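Local coordinates for protein SAWADEE HOMEODOMAIN HOMOLOG 1 (Arabidopsis thaliana, PDB 4IUP) that reads histone H3 tails methylated at K9 and takes part in RNA-directed DNA methylation in association with RNA polymerase IV, at residues 102-114 with 120-132. The protein carries 2 engineered substitutions. Numbering follows the deposited sequence.
Sequences HDHARCNCVFLVR and TEESLGLERICRR. With ZN (zinc ion), chain D.
Strands 110-114 and 121-124 run antiparallel, their axes 158° apart, with Phe-111 facing Leu-124 and Val-113 facing Glu-122 as hydrogen-bonded pairs, each closed by two backbone bonds such as Val-113 N to Glu-122 O at 2.9 Å. The side chains sort by sheet face. Phe-111, Val-113 and Leu-124, all buried, share one face with Glu-122, and there Val-113 CG2 packs against Leu-124 CD1 at 3.7 Å. Ile-129 reaches the Phe-111 ring from one face: its CG1 sits between backbone N and carbonyl carbon (chi1 63°) and the chain then runs straight out to CD1, which makes a CH-pi contact 3.9 Å from the ring centroid, while the Leu-124 carbonyl oxygen lies at the ring edge. Leu-126 spreads its two methyls between neighbours, CD1 against Phe-111 CE2 and CZ, CD2 against Cys-107 CB at 3.6 Å. This hairpin, whose strand 121-124 is outermost in the sheet, illustrates how a zinc site can be built onto a beta scaffold in the SAWADEE domain: His-102, Cys-107 and Cys-109, from the loop that leads into strand 110-114, bind the metal together with Cys-68. The Cys-107 sulfur, 2.4 Å from zinc, also accepts a bond from Cys-109 N, and Leu-126 CB packs beside it. Water extends the junction, one molecule accepting from Leu-126 N at 2.8 Å and lying within bonding distance of Cys-109 O. Two more waters link Cys-107 O with Glu-127 OE1, the same carboxylate oxygen that Arg-106 NH2 approaches in a long ion pair, well out of the guanidinium plane, so that only charge links them. On the other sheet face, beside the turn of the hairpin and away from the zinc, Arg-114 grips Glu-121 side-on: NE and NH2 both meet OE2 at 2.8 Å, within the guanidinium plane but from one face of the carboxylate, the two planes being 43° apart.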
ATOM      1  N   HIS A 102     -22.388 -11.934   0.386  1.00 14.25           N
ATOM      2  CA  HIS A 102     -21.376 -12.899  -0.039  1.00 11.32           C
ATOM      3  C   HIS A 102     -20.920 -13.793   1.104  1.00 12.87           C
ATOM      4  O   HIS A 102     -21.192 -13.510   2.278  1.00 15.52           O
ATOM      5  CB  HIS A 102     -20.174 -12.179  -0.672  1.00  9.77           C
ATOM      6  CG  HIS A 102     -19.180 -11.663   0.322  1.00  9.43           C
ATOM      7  ND1 HIS A 102     -18.293 -12.486   0.979  1.00  9.27           N
ATOM      8  CD2 HIS A 102     -18.918 -10.407   0.756  1.00 10.11           C
ATOM      9  CE1 HIS A 102     -17.533 -11.764   1.784  1.00 10.37           C
ATOM     10  NE2 HIS A 102     -17.890 -10.497   1.667  1.00 10.07           N
ATOM     11  N   ASP A 103     -20.220 -14.865   0.748  1.00 14.15           N
ATOM     12  CA  ASP A 103     -19.692 -15.813   1.726  1.00 15.81           C
ATOM     13  C   ASP A 103     -18.168 -15.691   1.842  1.00 12.09           C
ATOM     14  O   ASP A 103     -17.595 -14.659   1.489  1.00 16.50           O
ATOM     15  CB  ASP A 103     -20.128 -17.258   1.394  1.00 15.35           C
ATOM     16  CG  ASP A 103     -19.513 -17.803   0.098  1.00 24.82           C
ATOM     17  OD1 ASP A 103     -18.679 -17.130  -0.545  1.00 26.97           O
ATOM     18  OD2 ASP A 103     -19.864 -18.944  -0.282  1.00 34.02           O
ATOM     19  N   HIS A 104     -17.538 -16.759   2.323  1.00 11.58           N
ATOM     20  CA  HIS A 104     -16.091 -16.853   2.550  1.00 14.02           C
ATOM     21  C   HIS A 104     -15.254 -16.900   1.262  1.00 16.06           C
ATOM     22  O   HIS A 104     -14.036 -16.682   1.299  1.00 16.34           O
ATOM     23  CB  HIS A 104     -15.823 -18.141   3.327  1.00 18.24           C
ATOM     24  CG  HIS A 104     -16.332 -19.363   2.623  1.00 21.18           C
ATOM     25  ND1 HIS A 104     -17.621 -19.827   2.775  1.00 24.86           N
ATOM     26  CD2 HIS A 104     -15.745 -20.174   1.711  1.00 21.44           C
ATOM     27  CE1 HIS A 104     -17.797 -20.888   2.008  1.00 32.04           C
ATOM     28  NE2 HIS A 104     -16.673 -21.119   1.351  1.00 25.41           N
ATOM     29  N   ALA A 105     -15.895 -17.211   0.137  1.00 13.16           N
ATOM     30  CA  ALA A 105     -15.176 -17.493  -1.108  1.00 18.51           C
ATOM     31  C   ALA A 105     -14.674 -16.243  -1.826  1.00 18.66           C
ATOM     32  O   ALA A 105     -13.594 -16.254  -2.423  1.00 13.51           O
ATOM     33  CB  ALA A 105     -16.044 -18.323  -2.048  1.00 17.49           C
ATOM     34  N   ARG A 106     -15.468 -15.178  -1.772  1.00 17.38           N
ATOM     35  CA  ARG A 106     -15.220 -13.981  -2.572  1.00 16.33           C
ATOM     36  C   ARG A 106     -15.990 -12.813  -1.985  1.00 10.05           C
ATOM     37  O   ARG A 106     -17.191 -12.915  -1.747  1.00 12.60           O
ATOM     38  CB  ARG A 106     -15.689 -14.214  -4.013  1.00 23.09           C
ATOM     39  CG  ARG A 106     -15.493 -13.032  -4.963  1.00 26.22           C
ATOM     40  CD  ARG A 106     -14.170 -13.165  -5.650  1.00 23.87           C
ATOM     41  NE  ARG A 106     -13.862 -12.110  -6.614  1.00 20.01           N
ATOM     42  CZ  ARG A 106     -12.624 -11.871  -7.039  1.00 18.79           C
ATOM     43  NH1 ARG A 106     -11.626 -12.605  -6.563  1.00 19.51           N
ATOM     44  NH2 ARG A 106     -12.373 -10.904  -7.918  1.00 14.53           N
ATOM     45  N   CYS A 107     -15.301 -11.705  -1.755  1.00  6.56           N
ATOM     46  CA  CYS A 107     -15.971 -10.496  -1.296  1.00  8.17           C
ATOM     47  C   CYS A 107     -16.449  -9.682  -2.499  1.00 11.41           C
ATOM     48  O   CYS A 107     -15.685  -9.465  -3.440  1.00 14.14           O
ATOM     49  CB  CYS A 107     -15.034  -9.676  -0.412  1.00  8.60           C
ATOM     50  SG  CYS A 107     -15.629  -8.027  -0.008  1.00 11.16           S
ATOM     51  N   ASN A 108     -17.718  -9.265  -2.467  1.00 10.04           N
ATOM     52  CA  ASN A 108     -18.288  -8.386  -3.495  1.00 12.06           C
ATOM     53  C   ASN A 108     -18.678  -7.004  -2.955  1.00 15.22           C
ATOM     54  O   ASN A 108     -19.459  -6.275  -3.580  1.00 12.89           O
ATOM     55  CB  ASN A 108     -19.469  -9.059  -4.231  1.00 14.33           C
ATOM     56  CG  ASN A 108     -20.644  -9.390  -3.314  1.00 18.68           C
ATOM     57  OD1 ASN A 108     -20.609  -9.139  -2.107  1.00 16.55           O
ATOM     58  ND2 ASN A 108     -21.701  -9.958  -3.896  1.00 17.60           N
ATOM     59  N   CYS A 109     -18.135  -6.646  -1.791  1.00 10.79           N
ATOM     60  CA  CYS A 109     -18.284  -5.292  -1.265  1.00  8.65           C
ATOM     61  C   CYS A 109     -17.514  -4.317  -2.160  1.00 14.05           C
ATOM     62  O   CYS A 109     -16.513  -4.699  -2.798  1.00 13.78           O
ATOM     63  CB  CYS A 109     -17.797  -5.205   0.187  1.00 11.58           C
ATOM     64  SG  CYS A 109     -18.706  -6.271   1.337  1.00 11.50           S
ATOM     65  N   VAL A 110     -18.000  -3.079  -2.236  1.00  9.92           N
ATOM     66  CA  VAL A 110     -17.361  -2.047  -3.057  1.00  9.68           C
ATOM     67  C   VAL A 110     -16.800  -0.939  -2.161  1.00 10.06           C
ATOM     68  O   VAL A 110     -17.535  -0.304  -1.404  1.00 10.91           O
ATOM     69  CB  VAL A 110     -18.334  -1.447  -4.111  1.00 16.56           C
ATOM     70  CG1 VAL A 110     -17.623  -0.406  -4.979  1.00 18.46           C
ATOM     71  CG2 VAL A 110     -18.930  -2.541  -4.992  1.00 18.06           C
ATOM     72  N   PHE A 111     -15.494  -0.718  -2.265  1.00  6.79           N
ATOM     73  CA  PHE A 111     -14.795   0.242  -1.424  1.00  8.52           C
ATOM     74  C   PHE A 111     -14.418   1.439  -2.281  1.00 11.76           C
ATOM     75  O   PHE A 111     -13.615   1.312  -3.208  1.00 15.71           O
ATOM     76  CB  PHE A 111     -13.539  -0.393  -0.809  1.00  9.15           C
ATOM     77  CG  PHE A 111     -13.814  -1.661  -0.029  1.00 11.29           C
ATOM     78  CD1 PHE A 111     -14.037  -1.615   1.347  1.00 11.03           C
ATOM     79  CD2 PHE A 111     -13.849  -2.897  -0.675  1.00 11.46           C
ATOM     80  CE1 PHE A 111     -14.301  -2.781   2.073  1.00  8.22           C
ATOM     81  CE2 PHE A 111     -14.117  -4.073   0.036  1.00 13.88           C
ATOM     82  CZ  PHE A 111     -14.337  -4.014   1.417  1.00 12.75           C
ATOM     83  N   LEU A 112     -15.021   2.589  -1.996  1.00  8.88           N
ATOM     84  CA  LEU A 112     -14.621   3.821  -2.668  1.00  5.86           C
ATOM     85  C   LEU A 112     -13.388   4.355  -1.945  1.00  9.70           C
ATOM     86  O   LEU A 112     -13.434   4.633  -0.741  1.00 10.66           O
ATOM     87  CB  LEU A 112     -15.755   4.853  -2.670  1.00  9.81           C
ATOM     88  CG  LEU A 112     -15.441   6.223  -3.293  1.00 16.28           C
ATOM     89  CD1 LEU A 112     -15.414   6.137  -4.807  1.00 16.02           C
ATOM     90  CD2 LEU A 112     -16.447   7.272  -2.827  1.00 18.80           C
ATOM     91  N   VAL A 113     -12.278   4.463  -2.669  1.00  9.22           N
ATOM     92  CA  VAL A 113     -11.047   4.969  -2.074  1.00  5.34           C
ATOM     93  C   VAL A 113     -10.690   6.318  -2.668  1.00  9.59           C
ATOM     94  O   VAL A 113     -11.019   6.603  -3.820  1.00 10.92           O
ATOM     95  CB  VAL A 113      -9.847   3.960  -2.177  1.00 10.48           C
ATOM     96  CG1 VAL A 113     -10.261   2.568  -1.696  1.00  9.24           C
ATOM     97  CG2 VAL A 113      -9.267   3.890  -3.592  1.00 13.98           C
ATOM     98  N   ARG A 114     -10.054   7.157  -1.857  1.00  7.33           N
ATOM     99  CA  ARG A 114      -9.494   8.408  -2.333  1.00  7.31           C
ATOM    100  C   ARG A 114      -7.984   8.323  -2.210  1.00  9.27           C
ATOM    101  O   ARG A 114      -7.450   8.142  -1.109  1.00  9.40           O
ATOM    102  CB  ARG A 114     -10.021   9.584  -1.517  1.00  9.41           C
ATOM    103  CG  ARG A 114      -9.518  10.938  -1.998  1.00 16.75           C
ATOM    104  CD  ARG A 114     -10.166  12.065  -1.205  1.00 27.36           C
ATOM    105  NE  ARG A 114     -11.597  12.184  -1.483  1.00 25.57           N
ATOM    106  CZ  ARG A 114     -12.356  13.201  -1.078  1.00 29.67           C
ATOM    107  NH1 ARG A 114     -11.828  14.198  -0.379  1.00 27.27           N
ATOM    108  NH2 ARG A 114     -13.648  13.220  -1.372  1.00 26.68           N
ATOM    109  N   THR A 120      -7.634  11.747  -6.316  1.00 13.61           N
ATOM    110  CA  THR A 120      -8.659  11.151  -7.168  1.00 12.59           C
ATOM    111  C   THR A 120      -9.350   9.997  -6.449  1.00 13.06           C
ATOM    112  O   THR A 120      -8.823   9.468  -5.464  1.00 14.53           O
ATOM    113  CB  THR A 120      -8.073  10.640  -8.501  1.00 23.96           C
ATOM    114  OG1 THR A 120      -7.043   9.681  -8.234  1.00 23.01           O
ATOM    115  CG2 THR A 120      -7.498  11.795  -9.314  1.00 25.29           C
ATOM    116  N   GLU A 121     -10.521   9.604  -6.945  1.00 13.52           N
ATOM    117  CA  GLU A 121     -11.281   8.521  -6.319  1.00 17.00           C
ATOM    118  C   GLU A 121     -11.534   7.360  -7.275  1.00 20.58           C
ATOM    119  O   GLU A 121     -11.612   7.549  -8.494  1.00 20.08           O
ATOM    120  CB  GLU A 121     -12.593   9.048  -5.725  1.00 15.62           C
ATOM    121  CG  GLU A 121     -12.386   9.954  -4.520  1.00 21.01           C
ATOM    122  CD  GLU A 121     -13.681  10.409  -3.874  1.00 29.44           C
ATOM    123  OE1 GLU A 121     -14.725  10.427  -4.558  1.00 24.93           O
ATOM    124  OE2 GLU A 121     -13.653  10.749  -2.670  1.00 32.59           O
ATOM    125  N   GLU A 122     -11.649   6.157  -6.717  1.00 12.57           N
ATOM    126  CA  GLU A 122     -11.881   4.950  -7.503  1.00 10.73           C
ATOM    127  C   GLU A 122     -12.648   3.945  -6.652  1.00 12.16           C
ATOM    128  O   GLU A 122     -12.397   3.827  -5.453  1.00 12.26           O
ATOM    129  CB  GLU A 122     -10.547   4.341  -7.962  1.00 13.38           C
ATOM    130  CG  GLU A 122     -10.685   3.104  -8.846  1.00 18.17           C
ATOM    131  CD  GLU A 122      -9.376   2.646  -9.483  1.00 27.20           C
ATOM    132  OE1 GLU A 122      -8.294   3.183  -9.145  1.00 20.28           O
ATOM    133  OE2 GLU A 122      -9.433   1.723 -10.327  1.00 33.22           O
ATOM    134  N   SER A 123     -13.595   3.244  -7.272  1.00  7.29           N
ATOM    135  CA  SER A 123     -14.289   2.148  -6.621  1.00  9.69           C
ATOM    136  C   SER A 123     -13.505   0.850  -6.817  1.00 12.07           C
ATOM    137  O   SER A 123     -13.279   0.422  -7.945  1.00 12.70           O
ATOM    138  CB  SER A 123     -15.709   2.015  -7.174  1.00 14.84           C
ATOM    139  OG  SER A 123     -16.482   3.146  -6.815  1.00 15.81           O
ATOM    140  N   LEU A 124     -13.090   0.236  -5.710  1.00 13.36           N
ATOM    141  CA  LEU A 124     -12.264  -0.970  -5.744  1.00 12.42           C
ATOM    142  C   LEU A 124     -12.913  -2.127  -4.997  1.00 14.91           C
ATOM    143  O   LEU A 124     -13.658  -1.926  -4.031  1.00 11.66           O
ATOM    144  CB  LEU A 124     -10.872  -0.695  -5.155  1.00  5.16           C
ATOM    145  CG  LEU A 124      -9.967   0.306  -5.895  1.00  6.64           C
ATOM    146  CD1 LEU A 124      -8.685   0.538  -5.120  1.00  7.73           C
ATOM    147  CD2 LEU A 124      -9.651  -0.183  -7.294  1.00  8.68           C
ATOM    148  N   GLY A 125     -12.626  -3.340  -5.451  1.00  8.82           N
ATOM    149  CA  GLY A 125     -13.012  -4.534  -4.717  1.00  9.23           C
ATOM    150  C   GLY A 125     -11.926  -4.908  -3.721  1.00  9.92           C
ATOM    151  O   GLY A 125     -10.798  -4.372  -3.760  1.00  8.52           O
ATOM    152  N   LEU A 126     -12.261  -5.836  -2.831  1.00  5.99           N
ATOM    153  CA  LEU A 126     -11.319  -6.304  -1.820  1.00  9.61           C
ATOM    154  C   LEU A 126     -10.036  -6.854  -2.458  1.00  6.33           C
ATOM    155  O   LEU A 126      -8.955  -6.772  -1.871  1.00  8.82           O
ATOM    156  CB  LEU A 126     -11.965  -7.375  -0.925  1.00  5.88           C
ATOM    157  CG  LEU A 126     -11.223  -7.664   0.389  1.00  9.01           C
ATOM    158  CD1 LEU A 126     -11.246  -6.437   1.295  1.00  5.58           C
ATOM    159  CD2 LEU A 126     -11.821  -8.881   1.093  1.00 11.51           C
ATOM    160  N   GLU A 127     -10.164  -7.391  -3.665  1.00  9.02           N
ATOM    161  CA  GLU A 127      -9.042  -8.040  -4.352  1.00 11.60           C
ATOM    162  C   GLU A 127      -7.972  -7.058  -4.858  1.00 10.60           C
ATOM    163  O   GLU A 127      -6.935  -7.481  -5.366  1.00 13.47           O
ATOM    164  CB  GLU A 127      -9.556  -8.937  -5.491  1.00  9.43           C
ATOM    165  CG  GLU A 127      -9.971  -8.212  -6.788  1.00  6.58           C
ATOM    166  CD  GLU A 127     -11.290  -7.445  -6.704  1.00 17.14           C
ATOM    167  OE1 GLU A 127     -12.078  -7.654  -5.751  1.00 14.90           O
ATOM    168  OE2 GLU A 127     -11.543  -6.629  -7.621  1.00 18.99           O
ATOM    169  N   ARG A 128      -8.233  -5.758  -4.730  1.00  8.18           N
ATOM    170  CA  ARG A 128      -7.276  -4.730  -5.143  1.00  7.65           C
ATOM    171  C   ARG A 128      -6.807  -3.837  -3.994  1.00 11.68           C
ATOM    172  O   ARG A 128      -6.170  -2.813  -4.218  1.00  8.04           O
ATOM    173  CB  ARG A 128      -7.850  -3.875  -6.283  1.00  5.86           C
ATOM    174  CG  ARG A 128      -8.066  -4.673  -7.560  1.00  8.14           C
ATOM    175  CD  ARG A 128      -8.094  -3.830  -8.829  1.00 10.52           C
ATOM    176  NE  ARG A 128      -8.176  -4.730  -9.979  1.00 16.81           N
ATOM    177  CZ  ARG A 128      -7.778  -4.453 -11.219  1.00 23.11           C
ATOM    178  NH1 ARG A 128      -7.263  -3.265 -11.532  1.00 19.82           N
ATOM    179  NH2 ARG A 128      -7.909  -5.383 -12.158  1.00 16.16           N
ATOM    180  N   ILE A 129      -7.121  -4.222  -2.764  1.00  9.38           N
ATOM    181  CA  ILE A 129      -6.721  -3.425  -1.612  1.00  9.57           C
ATOM    182  C   ILE A 129      -6.059  -4.285  -0.528  1.00 12.64           C
ATOM    183  O   ILE A 129      -6.427  -5.446  -0.333  1.00 12.82           O
ATOM    184  CB  ILE A 129      -7.899  -2.573  -1.045  1.00 12.53           C
ATOM    185  CG1 ILE A 129      -9.039  -3.456  -0.523  1.00  9.78           C
ATOM    186  CG2 ILE A 129      -8.428  -1.575  -2.101  1.00  9.62           C
ATOM    187  CD1 ILE A 129     -10.190  -2.655   0.102  1.00  7.51           C
ATOM    188  N   CYS A 130      -5.075  -3.712   0.155  1.00  7.25           N
ATOM    189  CA  CYS A 130      -4.383  -4.390   1.256  1.00  7.20           C
ATOM    190  C   CYS A 130      -4.402  -3.519   2.499  1.00  7.94           C
ATOM    191  O   CYS A 130      -4.322  -2.299   2.399  1.00 10.07           O
ATOM    192  CB  CYS A 130      -2.933  -4.691   0.883  1.00  9.57           C
ATOM    193  SG  CYS A 130      -2.715  -6.149  -0.166  1.00 20.59           S
ATOM    194  N   ARG A 131      -4.487  -4.142   3.668  1.00  7.55           N
ATOM    195  CA  ARG A 131      -4.585  -3.391   4.916  1.00  7.33           C
ATOM    196  C   ARG A 131      -3.209  -3.151   5.533  1.00  8.07           C
ATOM    197  O   ARG A 131      -2.240  -3.818   5.182  1.00  9.61           O
ATOM    198  CB  ARG A 131      -5.515  -4.097   5.915  1.00  7.58           C
ATOM    199  CG  ARG A 131      -4.964  -5.412   6.491  1.00  9.92           C
ATOM    200  CD  ARG A 131      -5.830  -5.921   7.640  1.00 13.31           C
ATOM    201  NE  ARG A 131      -5.361  -7.215   8.143  1.00 12.82           N
ATOM    202  CZ  ARG A 131      -4.437  -7.371   9.093  1.00 19.77           C
ATOM    203  NH1 ARG A 131      -3.872  -6.314   9.670  1.00 13.35           N
ATOM    204  NH2 ARG A 131      -4.080  -8.591   9.475  1.00 15.07           N
ATOM    205  N   ARG A 132      -3.139  -2.194   6.451  1.00  7.97           N
ATOM    206  CA  ARG A 132      -1.927  -1.949   7.226  1.00  8.92           C
ATOM    207  C   ARG A 132      -1.966  -2.846   8.459  1.00 12.81           C
ATOM    208  O   ARG A 132      -3.058  -3.215   8.910  1.00 13.21           O
ATOM    209  CB  ARG A 132      -1.849  -0.475   7.644  1.00 12.13           C
ATOM    210  CG  ARG A 132      -1.830   0.535   6.480  1.00 12.53           C
ATOM    211  CD  ARG A 132      -0.540   0.470   5.652  1.00  8.92           C
ATOM    212  NE  ARG A 132       0.646   0.461   6.513  1.00 10.25           N
ATOM    213  CZ  ARG A 132       1.635  -0.425   6.443  1.00  8.35           C
ATOM    214  NH1 ARG A 132       1.628  -1.391   5.529  1.00  6.46           N
ATOM    215  NH2 ARG A 132       2.648  -0.341   7.295  1.00  8.22           N
TER
HETATM  216 ZN    ZN D 302     -17.270  -8.073   1.702  1.00 12.79          ZN
HETATM  217  O   HOH W   1     -14.884  -6.808  -2.988  1.00 14.22           O
HETATM  218  O   HOH W   2     -13.082  -9.696  -3.917  1.00 18.11           O
HETATM  219  O   HOH W   3     -14.894  -7.618  -5.765  1.00 24.44           O